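Local atomic coordinates of phosphoacetylglucosamine mutase (Aspergillus lentulus, PDB entry 5O9X), a protein that probably interconverts N-acetylglucosamine 6-phosphate and N-acetylglucosamine 1-phosphate, and binds glucose 1,6-bisphosphate in this crystal. Residues F199-V208 with L433-H441; V220-I229 with I240-I248. The protein carries 1 engineered substitution. One frame throughout, in Å; residues are numbered along the deposited sequence.

Contact 1: F199-V208 with L433-H441; sequences FKRVMRGVKV and LLVEAILAH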
loop_
_atom_site.group_PDB
_atom_site.type_symbol
_atom_site.label_atom_id
_atom_site.label_comp_id
_atom_site.label_asym_id
_atom_site.label_seq_id
_atom_site.Cartn_x
_atom_site.Cartn_y
_atom_site.Cartn_z
ATOM N N PHE A 199 -0.533 19.227 -7.725
ATOM C CA PHE A 199 -0.753 18.850 -9.142
ATOM C C PHE A 199 -0.770 20.048 -10.061
ATOM O O PHE A 199 -0.166 20.024 -11.170
ATOM C CB PHE A 199 -2.071 18.110 -9.297
ATOM C CG PHE A 199 -2.277 17.484 -10.662
ATOM C CD1 PHE A 199 -1.402 16.483 -11.153
ATOM C CD2 PHE A 199 -3.365 17.896 -11.454
ATOM C CE1 PHE A 199 -1.690 15.917 -12.447
ATOM C CE2 PHE A 199 -3.666 17.308 -12.700
ATOM C CZ PHE A 199 -2.793 16.315 -13.191
ATOM N N LYS A 200 -1.472 21.114 -9.656
ATOM C CA LYS A 200 -1.370 22.398 -10.430
ATOM C C LYS A 200 0.077 22.830 -10.692
ATOM O O LYS A 200 0.426 23.141 -11.833
ATOM C CB LYS A 200 -2.171 23.532 -9.721
ATOM C CG LYS A 200 -2.293 24.790 -10.591
ATOM C CD LYS A 200 -3.026 25.902 -9.834
ATOM C CE LYS A 200 -3.223 27.166 -10.697
ATOM N NZ LYS A 200 -4.504 27.024 -11.423
ATOM N N ARG A 201 0.918 22.863 -9.664
ATOM C CA ARG A 201 2.304 23.267 -9.819
ATOM C C ARG A 201 3.083 22.280 -10.707
ATOM O O ARG A 201 3.805 22.693 -11.599
ATOM C CB ARG A 201 3.048 23.321 -8.473
ATOM C CG ARG A 201 2.775 24.618 -7.675
ATOM C CD ARG A 201 3.136 24.397 -6.205
ATOM N NE ARG A 201 4.598 24.306 -6.027
ATOM C CZ ARG A 201 5.187 23.630 -5.031
ATOM N NH1 ARG A 201 4.434 22.917 -4.170
ATOM N NH2 ARG A 201 6.528 23.636 -4.882
ATOM N N VAL A 202 2.976 20.981 -10.430
ATOM C CA VAL A 202 3.679 20.007 -11.275
ATOM C C VAL A 202 3.225 20.135 -12.731
ATOM O O VAL A 202 4.050 19.909 -13.598
ATOM C CB VAL A 202 3.613 18.523 -10.825
ATOM C CG1 VAL A 202 3.952 18.306 -9.362
ATOM C CG2 VAL A 202 2.304 17.881 -11.119
ATOM N N MET A 203 1.978 20.516 -13.011
ATOM C CA MET A 203 1.485 20.522 -14.367
ATOM C C MET A 203 1.854 21.813 -15.142
ATOM O O MET A 203 1.449 21.953 -16.277
ATOM C CB MET A 203 -0.028 20.289 -14.477
ATOM C CG MET A 203 -0.450 18.823 -14.076
ATOM S SD MET A 203 0.270 17.675 -15.308
ATOM C CE MET A 203 -0.676 17.996 -16.811
ATOM N N ARG A 204 2.510 22.776 -14.500
ATOM C CA ARG A 204 2.708 24.117 -15.153
ATOM C C ARG A 204 3.363 23.885 -16.540
ATOM O O ARG A 204 4.418 23.219 -16.653
ATOM C CB ARG A 204 3.550 25.070 -14.296
ATOM C CG ARG A 204 3.853 26.410 -15.008
ATOM C CD ARG A 204 5.090 27.140 -14.445
ATOM N NE ARG A 204 5.016 27.234 -12.981
ATOM C CZ ARG A 204 4.314 28.148 -12.308
ATOM N NH1 ARG A 204 3.615 29.090 -12.956
ATOM N NH2 ARG A 204 4.308 28.106 -10.977
ATOM N N GLY A 205 2.635 24.307 -17.571
ATOM C CA GLY A 205 3.209 24.379 -18.895
ATOM C C GLY A 205 2.968 23.166 -19.760
ATOM O O GLY A 205 3.399 23.171 -20.905
ATOM N N VAL A 206 2.290 22.120 -19.248
ATOM C CA VAL A 206 2.021 20.928 -20.103
ATOM C C VAL A 206 0.553 20.556 -19.957
ATOM O O VAL A 206 -0.121 21.054 -19.075
ATOM C CB VAL A 206 2.959 19.716 -19.671
ATOM C CG1 VAL A 206 4.455 20.119 -19.708
ATOM C CG2 VAL A 206 2.644 19.251 -18.248
ATOM N N LYS A 207 0.090 19.618 -20.744
ATOM C CA LYS A 207 -1.288 19.148 -20.670
ATOM C C LYS A 207 -1.323 17.655 -20.862
ATOM O O LYS A 207 -0.534 17.102 -21.640
ATOM C CB LYS A 207 -2.121 19.784 -21.806
ATOM C CG LYS A 207 -2.443 21.271 -21.524
ATOM C CD LYS A 207 -3.706 21.707 -22.256
ATOM C CE LYS A 207 -3.778 23.221 -22.292
ATOM N NZ LYS A 207 -5.124 23.687 -21.832
ATOM N N VAL A 208 -2.255 17.009 -20.151
ATOM C CA VAL A 208 -2.597 15.623 -20.359
ATOM C C VAL A 208 -3.285 15.478 -21.709
ATOM O O VAL A 208 -4.033 16.350 -22.084
ATOM C CB VAL A 208 -3.590 15.189 -19.228
ATOM C CG1 VAL A 208 -4.211 13.841 -19.523
ATOM C CG2 VAL A 208 -2.822 15.150 -17.905
ATOM N N LEU A 433 -2.069 10.821 -10.064
ATOM C CA LEU A 433 -1.783 12.168 -10.609
ATOM C C LEU A 433 -0.289 12.249 -11.039
ATOM O O LEU A 433 0.075 12.939 -11.999
ATOM C CB LEU A 433 -2.048 13.251 -9.510
ATOM C CG LEU A 433 -3.554 13.384 -9.088
ATOM C CD1 LEU A 433 -3.675 14.344 -7.882
ATOM C CD2 LEU A 433 -4.423 13.855 -10.278
ATOM N N LEU A 434 0.588 11.620 -10.250
ATOM C CA LEU A 434 2.002 11.528 -10.629
ATOM C C LEU A 434 2.205 10.942 -12.027
ATOM O O LEU A 434 2.878 11.566 -12.888
ATOM C CB LEU A 434 2.774 10.705 -9.610
ATOM C CG LEU A 434 4.258 10.337 -9.916
ATOM C CD1 LEU A 434 5.124 11.562 -9.914
ATOM C CD2 LEU A 434 4.780 9.297 -8.948
ATOM N N VAL A 435 1.604 9.808 -12.275
ATOM C CA VAL A 435 1.708 9.166 -13.599
ATOM C C VAL A 435 1.143 10.077 -14.712
ATOM O O VAL A 435 1.793 10.302 -15.766
ATOM C CB VAL A 435 0.945 7.835 -13.623
ATOM C CG1 VAL A 435 0.814 7.324 -15.044
ATOM C CG2 VAL A 435 1.698 6.794 -12.759
ATOM N N GLU A 436 0.002 10.664 -14.427
ATOM C CA GLU A 436 -0.587 11.621 -15.400
ATOM C C GLU A 436 0.362 12.798 -15.738
ATOM O O GLU A 436 0.500 13.152 -16.934
ATOM C CB GLU A 436 -1.958 12.145 -14.921
ATOM C CG GLU A 436 -3.083 11.023 -14.966
ATOM C CD GLU A 436 -3.242 10.396 -16.362
ATOM O OE1 GLU A 436 -3.343 11.153 -17.373
ATOM O OE2 GLU A 436 -3.233 9.143 -16.478
ATOM N N ALA A 437 0.962 13.397 -14.685
ATOM C CA ALA A 437 1.908 14.473 -14.847
ATOM C C ALA A 437 3.127 13.992 -15.630
ATOM O O ALA A 437 3.605 14.700 -16.541
ATOM C CB ALA A 437 2.351 15.013 -13.465
ATOM N N ILE A 438 3.646 12.799 -15.301
ATOM C CA ILE A 438 4.807 12.318 -16.015
ATOM C C ILE A 438 4.570 12.122 -17.490
ATOM O O ILE A 438 5.404 12.540 -18.348
ATOM C CB ILE A 438 5.427 11.040 -15.382
ATOM C CG1 ILE A 438 5.929 11.347 -13.959
ATOM C CG2 ILE A 438 6.642 10.595 -16.286
ATOM C CD1 ILE A 438 6.241 10.037 -13.174
ATOM N N LEU A 439 3.519 11.397 -17.836
ATOM C CA LEU A 439 3.192 11.191 -19.274
ATOM C C LEU A 439 2.982 12.516 -19.978
ATOM O O LEU A 439 3.355 12.641 -21.171
ATOM C CB LEU A 439 1.908 10.380 -19.446
ATOM C CG LEU A 439 2.121 8.953 -18.872
ATOM C CD1 LEU A 439 0.734 8.277 -18.820
ATOM C CD2 LEU A 439 3.165 8.078 -19.620
ATOM N N ALA A 440 2.366 13.493 -19.281
ATOM C CA ALA A 440 2.079 14.812 -19.908
ATOM C C ALA A 440 3.452 15.511 -20.201
ATOM O O ALA A 440 3.606 16.146 -21.258
ATOM C CB ALA A 440 1.252 15.709 -18.975
ATOM N N HIS A 441 4.411 15.444 -19.248
ATOM C CA HIS A 441 5.707 16.061 -19.469
ATOM C C HIS A 441 6.550 15.368 -20.560
ATOM O O HIS A 441 7.152 16.033 -21.419
ATOM C CB HIS A 441 6.530 16.096 -18.183
ATOM C CG HIS A 441 6.127 17.197 -17.252
ATOM N ND1 HIS A 441 6.733 18.436 -17.285
ATOM C CD2 HIS A 441 5.163 17.266 -16.297
ATOM C CE1 HIS A 441 6.186 19.210 -16.356
ATOM N NE2 HIS A 441 5.222 18.534 -15.759
HETATM O O HOH W 1 1.816 15.729 -23.220
#

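Contact 2: V220-I229 with I240-I248; sequences VGGPKLRELI and IKIVNDDVI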
loop_
_atom_site.group_PDB
_atom_site.type_symbol
_atom_site.label_atom_id
_atom_site.label_comp_id
_atom_site.label_asym_id
_atom_site.label_seq_id
_atom_site.Cartn_x
_atom_site.Cartn_y
_atom_site.Cartn_z
ATOM N N VAL A 220 -14.423 3.031 -1.500
ATOM C CA VAL A 220 -14.388 4.378 -0.989
ATOM C C VAL A 220 -13.557 5.282 -1.939
ATOM O O VAL A 220 -13.855 6.463 -2.049
ATOM C CB VAL A 220 -13.753 4.430 0.436
ATOM C CG1 VAL A 220 -12.312 3.898 0.474
ATOM C CG2 VAL A 220 -13.986 5.800 1.041
ATOM N N GLY A 221 -12.644 4.701 -2.705
ATOM C CA GLY A 221 -11.914 5.567 -3.662
ATOM C C GLY A 221 -12.766 6.212 -4.724
ATOM O O GLY A 221 -12.364 7.258 -5.243
ATOM N N GLY A 222 -13.904 5.598 -5.115
ATOM C CA GLY A 222 -14.830 6.171 -6.171
ATOM C C GLY A 222 -15.416 7.530 -5.770
ATOM O O GLY A 222 -15.136 8.582 -6.446
ATOM N N PRO A 223 -16.108 7.578 -4.623
ATOM C CA PRO A 223 -16.674 8.863 -4.139
ATOM C C PRO A 223 -15.578 9.892 -3.832
ATOM O O PRO A 223 -15.753 11.076 -4.055
ATOM C CB PRO A 223 -17.423 8.464 -2.818
ATOM C CG PRO A 223 -17.773 6.987 -3.077
ATOM C CD PRO A 223 -16.721 6.378 -3.980
ATOM N N LYS A 224 -14.439 9.450 -3.260
ATOM C CA LYS A 224 -13.392 10.385 -2.857
ATOM C C LYS A 224 -12.700 10.916 -4.099
ATOM O O LYS A 224 -12.317 12.113 -4.120
ATOM C CB LYS A 224 -12.318 9.766 -1.956
ATOM C CG LYS A 224 -12.892 9.121 -0.717
ATOM C CD LYS A 224 -13.819 10.050 0.092
ATOM C CE LYS A 224 -14.200 9.388 1.443
ATOM N NZ LYS A 224 -15.141 10.240 2.164
ATOM N N LEU A 225 -12.502 10.046 -5.096
ATOM C CA LEU A 225 -11.818 10.579 -6.307
ATOM C C LEU A 225 -12.763 11.610 -6.978
ATOM O O LEU A 225 -12.293 12.629 -7.480
ATOM C CB LEU A 225 -11.526 9.452 -7.319
ATOM C CG LEU A 225 -10.979 9.877 -8.701
ATOM C CD1 LEU A 225 -9.669 10.608 -8.456
ATOM C CD2 LEU A 225 -10.719 8.561 -9.416
ATOM N N ARG A 226 -14.084 11.304 -7.074
ATOM C CA ARG A 226 -15.068 12.269 -7.628
ATOM C C ARG A 226 -14.994 13.590 -6.868
ATOM O O ARG A 226 -15.095 14.634 -7.484
ATOM C CB ARG A 226 -16.494 11.681 -7.510
ATOM C CG ARG A 226 -17.664 12.646 -7.906
ATOM C CD ARG A 226 -19.064 12.027 -7.538
ATOM N NE ARG A 226 -18.972 10.908 -8.321
ATOM C CZ ARG A 226 -18.989 9.624 -8.024
ATOM N NH1 ARG A 226 -19.422 9.038 -6.904
ATOM N NH2 ARG A 226 -18.642 8.930 -9.065
ATOM N N GLU A 227 -14.862 13.532 -5.537
ATOM C CA GLU A 227 -14.722 14.738 -4.724
ATOM C C GLU A 227 -13.420 15.525 -5.027
ATOM O O GLU A 227 -13.465 16.746 -5.188
ATOM C CB GLU A 227 -14.792 14.403 -3.219
ATOM C CG GLU A 227 -15.021 15.571 -2.232
ATOM C CD GLU A 227 -16.268 16.442 -2.466
ATOM O OE1 GLU A 227 -17.248 16.008 -3.152
ATOM O OE2 GLU A 227 -16.255 17.618 -1.982
ATOM N N LEU A 228 -12.284 14.810 -5.082
ATOM C CA LEU A 228 -11.003 15.386 -5.425
ATOM C C LEU A 228 -11.113 16.139 -6.762
ATOM O O LEU A 228 -10.546 17.213 -6.881
ATOM C CB LEU A 228 -9.893 14.279 -5.525
ATOM C CG LEU A 228 -8.594 14.842 -6.196
ATOM C CD1 LEU A 228 -7.945 15.896 -5.296
ATOM C CD2 LEU A 228 -7.693 13.577 -6.366
ATOM N N ILE A 229 -11.865 15.600 -7.741
ATOM C CA ILE A 229 -11.908 16.210 -9.085
ATOM C C ILE A 229 -12.494 17.655 -9.040
ATOM O O ILE A 229 -12.030 18.544 -9.760
ATOM C CB ILE A 229 -12.706 15.322 -9.967
ATOM C CG1 ILE A 229 -11.780 14.155 -10.315
ATOM C CG2 ILE A 229 -13.157 15.993 -11.308
ATOM C CD1 ILE A 229 -12.502 13.001 -10.987
ATOM N N ILE A 240 -11.061 12.693 -16.302
ATOM C CA ILE A 240 -11.239 11.373 -15.628
ATOM C C ILE A 240 -12.659 10.900 -15.777
ATOM O O ILE A 240 -13.631 11.667 -15.485
ATOM C CB ILE A 240 -10.896 11.457 -14.112
ATOM C CG1 ILE A 240 -9.390 11.684 -13.918
ATOM C CG2 ILE A 240 -11.351 10.147 -13.342
ATOM C CD1 ILE A 240 -8.910 12.079 -12.512
ATOM N N LYS A 241 -12.812 9.632 -16.140
ATOM C CA LYS A 241 -14.087 8.990 -16.076
ATOM C C LYS A 241 -13.994 7.951 -14.967
ATOM O O LYS A 241 -12.963 7.244 -14.895
ATOM C CB LYS A 241 -14.397 8.291 -17.390
ATOM C CG LYS A 241 -14.116 9.150 -18.620
ATOM C CD LYS A 241 -15.213 10.149 -18.947
ATOM C CE LYS A 241 -14.856 11.104 -20.113
ATOM N NZ LYS A 241 -15.696 12.364 -20.082
ATOM N N ILE A 242 -15.051 7.816 -14.143
ATOM C CA ILE A 242 -15.035 6.892 -13.006
ATOM C C ILE A 242 -15.949 5.789 -13.375
ATOM O O ILE A 242 -17.052 6.058 -13.911
ATOM C CB ILE A 242 -15.524 7.600 -11.699
ATOM C CG1 ILE A 242 -14.376 8.548 -11.211
ATOM C CG2 ILE A 242 -15.872 6.547 -10.608
ATOM C CD1 ILE A 242 -14.773 9.467 -10.025
ATOM N N VAL A 243 -15.512 4.543 -13.215
ATOM C CA VAL A 243 -16.394 3.374 -13.355
ATOM C C VAL A 243 -16.277 2.547 -12.073
ATOM O O VAL A 243 -15.226 2.675 -11.360
ATOM C CB VAL A 243 -16.137 2.465 -14.640
ATOM C CG1 VAL A 243 -16.420 3.255 -15.941
ATOM C CG2 VAL A 243 -14.684 1.853 -14.707
ATOM N N ASN A 244 -17.295 1.692 -11.776
ATOM C CA ASN A 244 -17.296 0.869 -10.555
ATOM C C ASN A 244 -17.129 1.700 -9.309
ATOM O O ASN A 244 -16.098 1.626 -8.597
ATOM C CB ASN A 244 -16.206 -0.236 -10.637
ATOM C CG ASN A 244 -16.266 -0.975 -11.961
ATOM O OD1 ASN A 244 -17.355 -1.342 -12.391
ATOM N ND2 ASN A 244 -15.105 -1.194 -12.623
ATOM N N ASP A 245 -18.151 2.508 -9.004
ATOM C CA ASP A 245 -18.149 3.223 -7.767
ATOM C C ASP A 245 -19.321 2.769 -6.907
ATOM O O ASP A 245 -19.907 3.578 -6.149
ATOM C CB ASP A 245 -18.170 4.773 -8.064
ATOM C CG ASP A 245 -19.523 5.249 -8.659
ATOM O OD1 ASP A 245 -20.375 4.397 -8.960
ATOM O OD2 ASP A 245 -19.766 6.453 -8.749
ATOM N N ASP A 246 -19.758 1.505 -7.037
ATOM C CA ASP A 246 -21.005 1.126 -6.290
ATOM C C ASP A 246 -20.738 0.781 -4.819
ATOM O O ASP A 246 -20.623 -0.410 -4.437
ATOM C CB ASP A 246 -21.784 0.043 -7.059
ATOM C CG ASP A 246 -23.027 -0.480 -6.317
ATOM O OD1 ASP A 246 -23.542 0.186 -5.386
ATOM O OD2 ASP A 246 -23.464 -1.582 -6.704
ATOM N N VAL A 247 -20.687 1.838 -3.986
ATOM C CA VAL A 247 -20.393 1.689 -2.559
ATOM C C VAL A 247 -21.696 1.353 -1.813
ATOM O O VAL A 247 -21.683 1.238 -0.617
ATOM C CB VAL A 247 -19.741 2.945 -1.923
ATOM C CG1 VAL A 247 -18.318 3.154 -2.487
ATOM C CG2 VAL A 247 -20.635 4.183 -2.140
ATOM N N ILE A 248 -22.799 1.255 -2.543
ATOM C CA ILE A 248 -24.082 0.926 -1.929
ATOM C C ILE A 248 -24.253 -0.605 -1.751
ATOM O O ILE A 248 -24.792 -1.068 -0.735
ATOM C CB ILE A 248 -25.251 1.499 -2.813
ATOM C CG1 ILE A 248 -25.131 3.027 -3.035
ATOM C CG2 ILE A 248 -26.650 1.078 -2.276
ATOM C CD1 ILE A 248 -25.287 3.797 -1.715
#

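Contact 1: F199-V208 with L433-H441
Phe199 lays its ring against Leu433 at the start of this contact. Its CG is anti to the backbone N (chi1 -170°), which sends the ring across to helix 428-442. Leu433 CD2 sits over the centre of one face, 4.0 Å from the centroid of the Phe199 ring, in a CH-pi contact. The opposite face is covered by CG of Met203, one helical turn on, so the ring is sandwiched between two aliphatic groups. Val202 gives its CG2 to Ala437 CB at 3.7 Å. Its carbonyl does the polar work: His441 NE2 donates to Val202 O at 2.8 Å, with an N-H...O angle of 160°. The acceptor lies close to the imidazole plane. This bond engages a carbonyl at the end of helix 188-202 and holds NE2 of the histidine. Met203 is bent at chi2 and chi3, and the folded chain brings SD of Met203 to 3.6 Å from Ala437 CA and its methyl CE onto Ala440. A type II turn from Met203 to Val206 then reverses the chain, with Gly205 at a positive phi. Val206 comes back over the imidazole in a second CH-pi contact, Val206 CG2 standing 3.8 Å from the His441 ring centroid, offset toward the rim. Lys207 O meets Ala440 CB, and a water lies within hydrogen-bonding distance of both Lys207 O and Ala440 O. Val208 CG1 lies 3.5 Å from Glu436 OE1. That carboxylate is buried but has partners beyond the contact, a salt bridge to Arg279 and a hydrogen bond to Tyr292. The pairing joins parts assigned by sequence to domains II and III. Helix 405-420 meets both segments, through Val202 and His441, while helix 306-324 packs on Val435 and Ile438 of helix 428-442.

Contact 2: V220-I229 with I240-I248
Ile242 pushes its CD1 methyl against the backbone of helix 221-231, with Ile242 CD1 3.5 Å from Arg226 N. The helix and strand 240-243 belong to a beta-alpha-beta unit that starts with strand 212-215. Over the short segments their axes run nearly antiparallel, at 160°, and come within 9.3 Å. Ile242 CD1 also lies 4.0 Å from Leu225 CG, and the Leu225 and Ile242 side chains lie alongside one another, pointing opposite ways. Ile242 CG1 is anti to the carbonyl carbon (chi1 -74°), and the extended chain carries CD1 up to the helix. Further along the helix, Ile229 CD1 rests on Ile240 CB at 3.8 Å, the two side chains crossing at a slant. At the other end, past the strand, the helix comes close to the loop. Gly222 CA lies 4.1 Å from Asp245 CB. Pro223 and Val247 meet tip to tip, with Pro223 CD 3.9 Å from Val247 CG1. The next shell holds these groups in place. Leu225 and Ile240 both rest on Val214 of strand 212-215, and Ile240 also touches Met432 of helix 428-442. Backbone bonds from Lys241 and Val243 to strand 212-215 keep the strand in its sheet, and Asn244 hydrogen-bonds Asp215. One direct contact remains, a salt bridge between Arg226 and Asp245. The bend of Arg226 at chi3 brings its guanidinium edge to Asp245 OD2. The two planar groups stand 87° apart, and one oxygen takes both contacts. Arg226 NH1 adds a weak bond to Asp245 OD2 at 3.2 Å. The shorter one runs from Arg226 NH2 to the anti lone pair of Asp245 OD2, at 2.7 Å.

From the N terminus, the chain first builds the sheet holding strands 32-35 to 155-161, then reaches helix 188-202 and 199-208, the first half of contact 1. It then forms strand 212-215 and helix 221-231. Contact 2 closes a short loop here, with 10 residues between 220-229 and 240-248. The chain continues through the rest of this sheet and the next before helix 428-442 returns to close contact 1, after 224 intervening residues. Contact 2 is therefore nested inside contact 1. The inner contact is local to one beta-alpha-beta unit, whereas the outer one ties two domain-family regions together. Their centres are 21 Å apart, and helix 428-442 links them by also touching Leu228 and Ile240.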